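Lytic polysaccharide monooxygenase from Neurospora crassa probably breaks down cellulose oxidatively, cleaving beta-1,4-glycosidic bonds at a copper site with the help of a reducing agent and oxygen. Local coordinates of one contact, PDB 4QI8 (chain A, 1.10 Å), residues P73-F78 and E141-H146, beside the matching contact of the related protein GH61E from Thielavia terrestris, PDB 3EII (chain B, 2.25 Å), residues P69-F74 and E137-H142. One frame, after least-squares fit of the local backbone (RMSD 0.25 Å); residues are numbered along the deposited sequences.

Structure 1 (4QI8); sequences PGPMQF and EHIGLH.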
loop_
_atom_site.group_PDB
_atom_site.type_symbol
_atom_site.label_atom_id
_atom_site.label_comp_id
_atom_site.label_asym_id
_atom_site.label_seq_id
_atom_site.Cartn_x
_atom_site.Cartn_y
_atom_site.Cartn_z
ATOM N N PRO A 73 -12.063 -7.593 7.024
ATOM C CA PRO A 73 -11.414 -6.984 8.189
ATOM C C PRO A 73 -9.897 -7.027 8.070
ATOM O O PRO A 73 -9.323 -8.050 7.701
ATOM C CB PRO A 73 -11.878 -7.873 9.337
ATOM C CG PRO A 73 -12.068 -9.218 8.700
ATOM C CD PRO A 73 -12.619 -8.923 7.333
ATOM N N GLY A 74 -9.252 -5.923 8.406
ATOM C CA GLY A 74 -7.814 -5.856 8.441
ATOM C C GLY A 74 -7.314 -4.477 8.077
ATOM O O GLY A 74 -8.108 -3.565 7.812
ATOM N N PRO A 75 -5.988 -4.312 8.069
ATOM C CA PRO A 75 -5.399 -2.980 7.919
ATOM C C PRO A 75 -5.126 -2.535 6.486
ATOM O O PRO A 75 -4.665 -3.315 5.651
ATOM C CB PRO A 75 -4.057 -3.130 8.631
ATOM C CG PRO A 75 -3.690 -4.549 8.364
ATOM C CD PRO A 75 -4.982 -5.302 8.495
ATOM N N MET A 76 -5.392 -1.257 6.232
ATOM C CA MET A 76 -4.741 -0.554 5.134
ATOM C C MET A 76 -3.320 -0.173 5.524
ATOM O O MET A 76 -3.065 0.242 6.665
ATOM C CB MET A 76 -5.473 0.740 4.789
ATOM C CG MET A 76 -6.843 0.558 4.205
ATOM S SD MET A 76 -6.867 -0.310 2.614
ATOM C CE MET A 76 -5.835 0.727 1.627
ATOM N N GLN A 77 -2.404 -0.253 4.563
ATOM C CA GLN A 77 -1.041 0.255 4.739
ATOM C C GLN A 77 -0.600 0.903 3.429
ATOM O O GLN A 77 -0.993 0.458 2.348
ATOM C CB GLN A 77 -0.067 -0.854 5.161
ATOM C CG GLN A 77 -0.639 -1.768 6.227
ATOM C CD GLN A 77 0.376 -2.620 6.972
ATOM O OE1 GLN A 77 0.210 -2.869 8.164
ATOM N NE2 GLN A 77 1.407 -3.086 6.283
ATOM N N PHE A 78 0.214 1.951 3.535
ATOM C CA PHE A 78 0.745 2.651 2.367
ATOM C C PHE A 78 2.251 2.827 2.484
ATOM O O PHE A 78 2.772 3.136 3.561
ATOM C CB PHE A 78 0.092 4.037 2.200
ATOM C CG PHE A 78 -1.377 3.991 1.872
ATOM C CD1 PHE A 78 -1.804 3.803 0.562
ATOM C CD2 PHE A 78 -2.333 4.131 2.869
ATOM C CE1 PHE A 78 -3.144 3.764 0.263
ATOM C CE2 PHE A 78 -3.680 4.070 2.565
ATOM C CZ PHE A 78 -4.081 3.885 1.265
ATOM N N GLU A 141 -2.007 -1.186 0.041
ATOM C CA GLU A 141 -2.437 -2.536 0.342
ATOM C C GLU A 141 -3.507 -2.546 1.409
ATOM O O GLU A 141 -3.476 -1.765 2.361
ATOM C CB GLU A 141 -1.286 -3.457 0.755
ATOM C CG GLU A 141 -0.811 -3.298 2.187
ATOM C CD GLU A 141 0.428 -4.117 2.514
ATOM O OE1 GLU A 141 1.241 -3.609 3.319
ATOM O OE2 GLU A 141 0.628 -5.216 1.939
ATOM N N HIS A 142 -4.454 -3.454 1.220
ATOM C CA HIS A 142 -5.337 -3.867 2.278
ATOM C C HIS A 142 -5.038 -5.329 2.571
ATOM O O HIS A 142 -4.911 -6.136 1.643
ATOM C CB HIS A 142 -6.807 -3.735 1.898
ATOM C CG HIS A 142 -7.686 -3.960 3.072
ATOM N ND1 HIS A 142 -8.547 -5.033 3.179
ATOM C CD2 HIS A 142 -7.742 -3.298 4.250
ATOM C CE1 HIS A 142 -9.113 -4.998 4.371
ATOM N NE2 HIS A 142 -8.635 -3.964 5.040
ATOM N N ILE A 143 -4.951 -5.674 3.854
ATOM C CA ILE A 143 -4.678 -7.052 4.250
ATOM C C ILE A 143 -5.922 -7.622 4.912
ATOM O O ILE A 143 -6.246 -7.274 6.046
ATOM C CB ILE A 143 -3.464 -7.162 5.205
ATOM C CG1 ILE A 143 -2.291 -6.310 4.701
ATOM C CG2 ILE A 143 -3.062 -8.611 5.315
ATOM C CD1 ILE A 143 -1.066 -6.308 5.622
ATOM N N GLY A 144 -6.641 -8.484 4.196
ATOM C CA GLY A 144 -7.835 -9.115 4.729
ATOM C C GLY A 144 -7.461 -10.296 5.597
ATOM O O GLY A 144 -6.831 -11.245 5.123
ATOM N N LEU A 145 -7.867 -10.235 6.864
ATOM C CA LEU A 145 -7.402 -11.174 7.886
ATOM C C LEU A 145 -8.464 -12.141 8.416
ATOM O O LEU A 145 -8.228 -12.853 9.383
ATOM C CB LEU A 145 -6.811 -10.397 9.069
ATOM C CG LEU A 145 -5.562 -9.581 8.747
ATOM C CD1 LEU A 145 -5.177 -8.766 9.957
ATOM C CD2 LEU A 145 -4.408 -10.464 8.310
ATOM N N HIS A 146 -9.641 -12.154 7.803
ATOM C CA HIS A 146 -10.752 -12.936 8.333
ATOM C C HIS A 146 -10.472 -14.434 8.472
ATOM O O HIS A 146 -11.069 -15.062 9.349
ATOM C CB HIS A 146 -12.029 -12.697 7.520
ATOM C CG HIS A 146 -11.831 -12.765 6.046
ATOM N ND1 HIS A 146 -11.058 -11.851 5.363
ATOM C CD2 HIS A 146 -12.300 -13.635 5.127
ATOM C CE1 HIS A 146 -11.061 -12.164 4.079
ATOM N NE2 HIS A 146 -11.805 -13.244 3.911
#
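Met76 and His142 face each other as a non-hydrogen-bonded pair where strands 76-82 and 134-144, antiparallel neighbours in the beta-sandwich of this AA9 enzyme, run together. The tightly packed part of the contact lies here, buried in the protein: the thioether is folded back by its bent chain, and the two side chains cross at about a right angle, with Met76 SD 3.5 Å from His142 CB; Phe123 of another strand also touches Met76. With CG anti to the backbone N (chi1 -171°), the imidazole of His142 reaches toward the other segment, its NE2 giving a weak hydrogen bond of 2.8 Å to Gly74 O while ND1 is bound to Tyr2 OH. On the other sheet face, Gln77 and Glu141 lie side by side, and Gln77 NE2 hydrogen-bonds Glu141 OE1 at 3.0 Å; Asn206 holds the amide oxygen, Tyr185 and a salt bridge to Arg139 the carboxylate. The partly exposed end is held by fewer side-chain atoms, Pro73 CG lying 3.7 Å from His146 CB. There the His146 ring, probably part of the O2 site, stacks on His72, a ligand of the copper ion.

Structure 2 (3EII); sequences PGPVQF and EQIGLH. With SO4 (sulfate ion), chain C.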
loop_
_atom_site.group_PDB
_atom_site.type_symbol
_atom_site.label_atom_id
_atom_site.label_comp_id
_atom_site.label_asym_id
_atom_site.label_seq_id
_atom_site.Cartn_x
_atom_site.Cartn_y
_atom_site.Cartn_z
ATOM N N PRO B 69 -12.091 -7.588 7.093
ATOM C CA PRO B 69 -11.422 -6.960 8.240
ATOM C C PRO B 69 -9.907 -7.038 8.081
ATOM O O PRO B 69 -9.374 -8.057 7.658
ATOM C CB PRO B 69 -11.925 -7.776 9.429
ATOM C CG PRO B 69 -12.111 -9.177 8.811
ATOM C CD PRO B 69 -12.772 -8.836 7.478
ATOM N N GLY B 70 -9.219 -5.953 8.413
ATOM C CA GLY B 70 -7.777 -5.926 8.285
ATOM C C GLY B 70 -7.268 -4.509 8.083
ATOM O O GLY B 70 -8.056 -3.596 7.777
ATOM N N PRO B 71 -5.941 -4.286 8.238
ATOM C CA PRO B 71 -5.316 -2.966 8.083
ATOM C C PRO B 71 -5.049 -2.513 6.650
ATOM O O PRO B 71 -4.927 -3.318 5.735
ATOM C CB PRO B 71 -4.030 -3.123 8.861
ATOM C CG PRO B 71 -3.632 -4.539 8.508
ATOM C CD PRO B 71 -4.937 -5.295 8.649
ATOM N N VAL B 72 -4.976 -1.201 6.480
ATOM C CA VAL B 72 -4.667 -0.593 5.202
ATOM C C VAL B 72 -3.316 0.057 5.451
ATOM O O VAL B 72 -3.100 0.657 6.507
ATOM C CB VAL B 72 -5.717 0.511 4.808
ATOM C CG1 VAL B 72 -5.176 1.383 3.685
ATOM C CG2 VAL B 72 -7.010 -0.154 4.334
ATOM N N GLN B 73 -2.402 -0.073 4.488
ATOM C CA GLN B 73 -1.070 0.523 4.618
ATOM C C GLN B 73 -0.600 1.030 3.272
ATOM O O GLN B 73 -0.974 0.479 2.238
ATOM C CB GLN B 73 -0.074 -0.505 5.179
ATOM C CG GLN B 73 -0.439 -0.976 6.587
ATOM C CD GLN B 73 0.538 -1.965 7.176
ATOM O OE1 GLN B 73 0.677 -2.063 8.402
ATOM N NE2 GLN B 73 1.208 -2.729 6.317
ATOM N N PHE B 74 0.199 2.093 3.295
ATOM C CA PHE B 74 0.736 2.679 2.079
ATOM C C PHE B 74 2.261 2.826 2.182
ATOM O O PHE B 74 2.795 3.214 3.225
ATOM C CB PHE B 74 0.097 4.054 1.822
ATOM C CG PHE B 74 -1.361 3.990 1.472
ATOM C CD1 PHE B 74 -1.770 3.573 0.209
ATOM C CD2 PHE B 74 -2.326 4.278 2.430
ATOM C CE1 PHE B 74 -3.132 3.437 -0.095
ATOM C CE2 PHE B 74 -3.683 4.150 2.143
ATOM C CZ PHE B 74 -4.095 3.725 0.877
ATOM N N GLU B 137 -2.126 -0.998 -0.044
ATOM C CA GLU B 137 -2.277 -2.340 0.482
ATOM C C GLU B 137 -3.372 -2.486 1.546
ATOM O O GLU B 137 -3.546 -1.642 2.407
ATOM C CB GLU B 137 -0.951 -2.822 1.078
ATOM C CG GLU B 137 -1.098 -4.011 2.030
ATOM C CD GLU B 137 0.067 -4.125 3.000
ATOM O OE1 GLU B 137 1.067 -4.784 2.667
ATOM O OE2 GLU B 137 0.003 -3.549 4.105
ATOM N N GLN B 138 -4.097 -3.587 1.482
ATOM C CA GLN B 138 -5.128 -3.885 2.463
ATOM C C GLN B 138 -4.987 -5.381 2.701
ATOM O O GLN B 138 -4.958 -6.167 1.749
ATOM C CB GLN B 138 -6.509 -3.564 1.916
ATOM C CG GLN B 138 -7.564 -3.385 2.979
ATOM C CD GLN B 138 -8.092 -4.704 3.539
ATOM O OE1 GLN B 138 -8.268 -5.690 2.814
ATOM N NE2 GLN B 138 -8.380 -4.709 4.834
ATOM N N ILE B 139 -4.858 -5.767 3.968
ATOM C CA ILE B 139 -4.699 -7.172 4.315
ATOM C C ILE B 139 -5.977 -7.726 4.959
ATOM O O ILE B 139 -6.369 -7.309 6.042
ATOM C CB ILE B 139 -3.521 -7.352 5.301
ATOM C CG1 ILE B 139 -2.289 -6.612 4.773
ATOM C CG2 ILE B 139 -3.180 -8.835 5.457
ATOM C CD1 ILE B 139 -1.054 -6.684 5.692
ATOM N N GLY B 140 -6.640 -8.646 4.275
ATOM C CA GLY B 140 -7.843 -9.246 4.825
ATOM C C GLY B 140 -7.430 -10.357 5.773
ATOM O O GLY B 140 -6.709 -11.284 5.361
ATOM N N LEU B 141 -7.884 -10.282 7.021
ATOM C CA LEU B 141 -7.503 -11.274 8.036
ATOM C C LEU B 141 -8.622 -12.217 8.490
ATOM O O LEU B 141 -8.463 -12.927 9.472
ATOM C CB LEU B 141 -6.945 -10.560 9.268
ATOM C CG LEU B 141 -5.802 -9.584 8.995
ATOM C CD1 LEU B 141 -5.475 -8.792 10.253
ATOM C CD2 LEU B 141 -4.578 -10.364 8.507
ATOM N N HIS B 142 -9.741 -12.241 7.767
ATOM C CA HIS B 142 -10.883 -13.091 8.133
ATOM C C HIS B 142 -10.629 -14.613 8.140
ATOM O O HIS B 142 -11.361 -15.343 8.768
ATOM C CB HIS B 142 -12.101 -12.751 7.249
ATOM C CG HIS B 142 -11.823 -12.803 5.782
ATOM N ND1 HIS B 142 -10.959 -11.929 5.159
ATOM C CD2 HIS B 142 -12.293 -13.627 4.813
ATOM C CE1 HIS B 142 -10.912 -12.211 3.868
ATOM N NE2 HIS B 142 -11.711 -13.238 3.635
HETATM S S SO4 C . -13.068 -16.036 1.248
HETATM O O1 SO4 C . -11.791 -16.752 1.641
HETATM O O2 SO4 C . -14.111 -16.357 2.322
HETATM O O3 SO4 C . -12.816 -14.651 1.329
HETATM O O4 SO4 C . -13.530 -16.706 0.074
#
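Val72 and Gln138 form a non-hydrogen-bonded pair whose side chains cross at about a right angle, and they make the tightly packed, buried part of the contact. CG2 of Val72 is the branch turned to Gln138, 3.5 Å from Gln138 CG, and Phe119 of another strand also touches Val72. Gln138 sets off with CG anti to the backbone N (chi1 -160°) and bends at chi2, which brings its amide to the other segment: NE2 gives a weak hydrogen bond of 3.2 Å to Gly70 O, while OE1 is bound to Tyr2 OH. On the other sheet face, Gln73 and Glu137 lie side by side, and Gln73 NE2 hydrogen-bonds Glu137 OE2 at 2.6 Å; Asn200 holds the amide oxygen, Tyr179 and a salt bridge to Arg135 the carboxylate. The partly exposed end is held by fewer side-chain atoms, Pro69 CG lying 3.9 Å from His142 CB. There the His142 ring, probably part of the O2 site, stacks on His68, probably a copper ligand in the enzyme, and His142 NE2 binds a sulfate ion through O3 at 2.9 Å.

Structure 1 against structure 2
The weak hydrogen bond from the exchanged polar side chain to the glycine carbonyl is kept: His142(A) NE2 lies 2.8 Å from Gly74(A) O, and Gln138(B) NE2 lies 3.2 Å from Gly70(B) O. NE2 of His142(A) and NE2 of Gln138(B) are 0.8 Å apart after superposition, so the amide nitrogen serves where the imidazole nitrogen does. CG of His142(A) and CG of Gln138(B) are 0.6 Å apart, and ND1 of His142(A) falls 0.7 Å from CD of Gln138(B) after superposition. Also kept are the backbone bonds of Leu145(A) N to Pro73(A) O and Leu141(B) N to Pro69(B) O, and the amide-carboxylate bond of Gln77(A) with Glu141(A) and Gln73(B) with Glu137(B). This last bond is present in both, although the glutamate is turned, chi1 being 79° in Glu141(A) and 162° in Glu137(B). In the packing, Ile143(A), Leu145(A), His146(A) and their counterparts keep their place. CG of Met76(A) and CG2 of Val72(B) are 0.7 Å apart after superposition, and each side chain touches its partner, His142(A) or Gln138(B). SD and CE of Met76(A) have no counterpart in Val72(B), whose CG1 in turn has none in Met76(A): a long thioether stands against a short second branch.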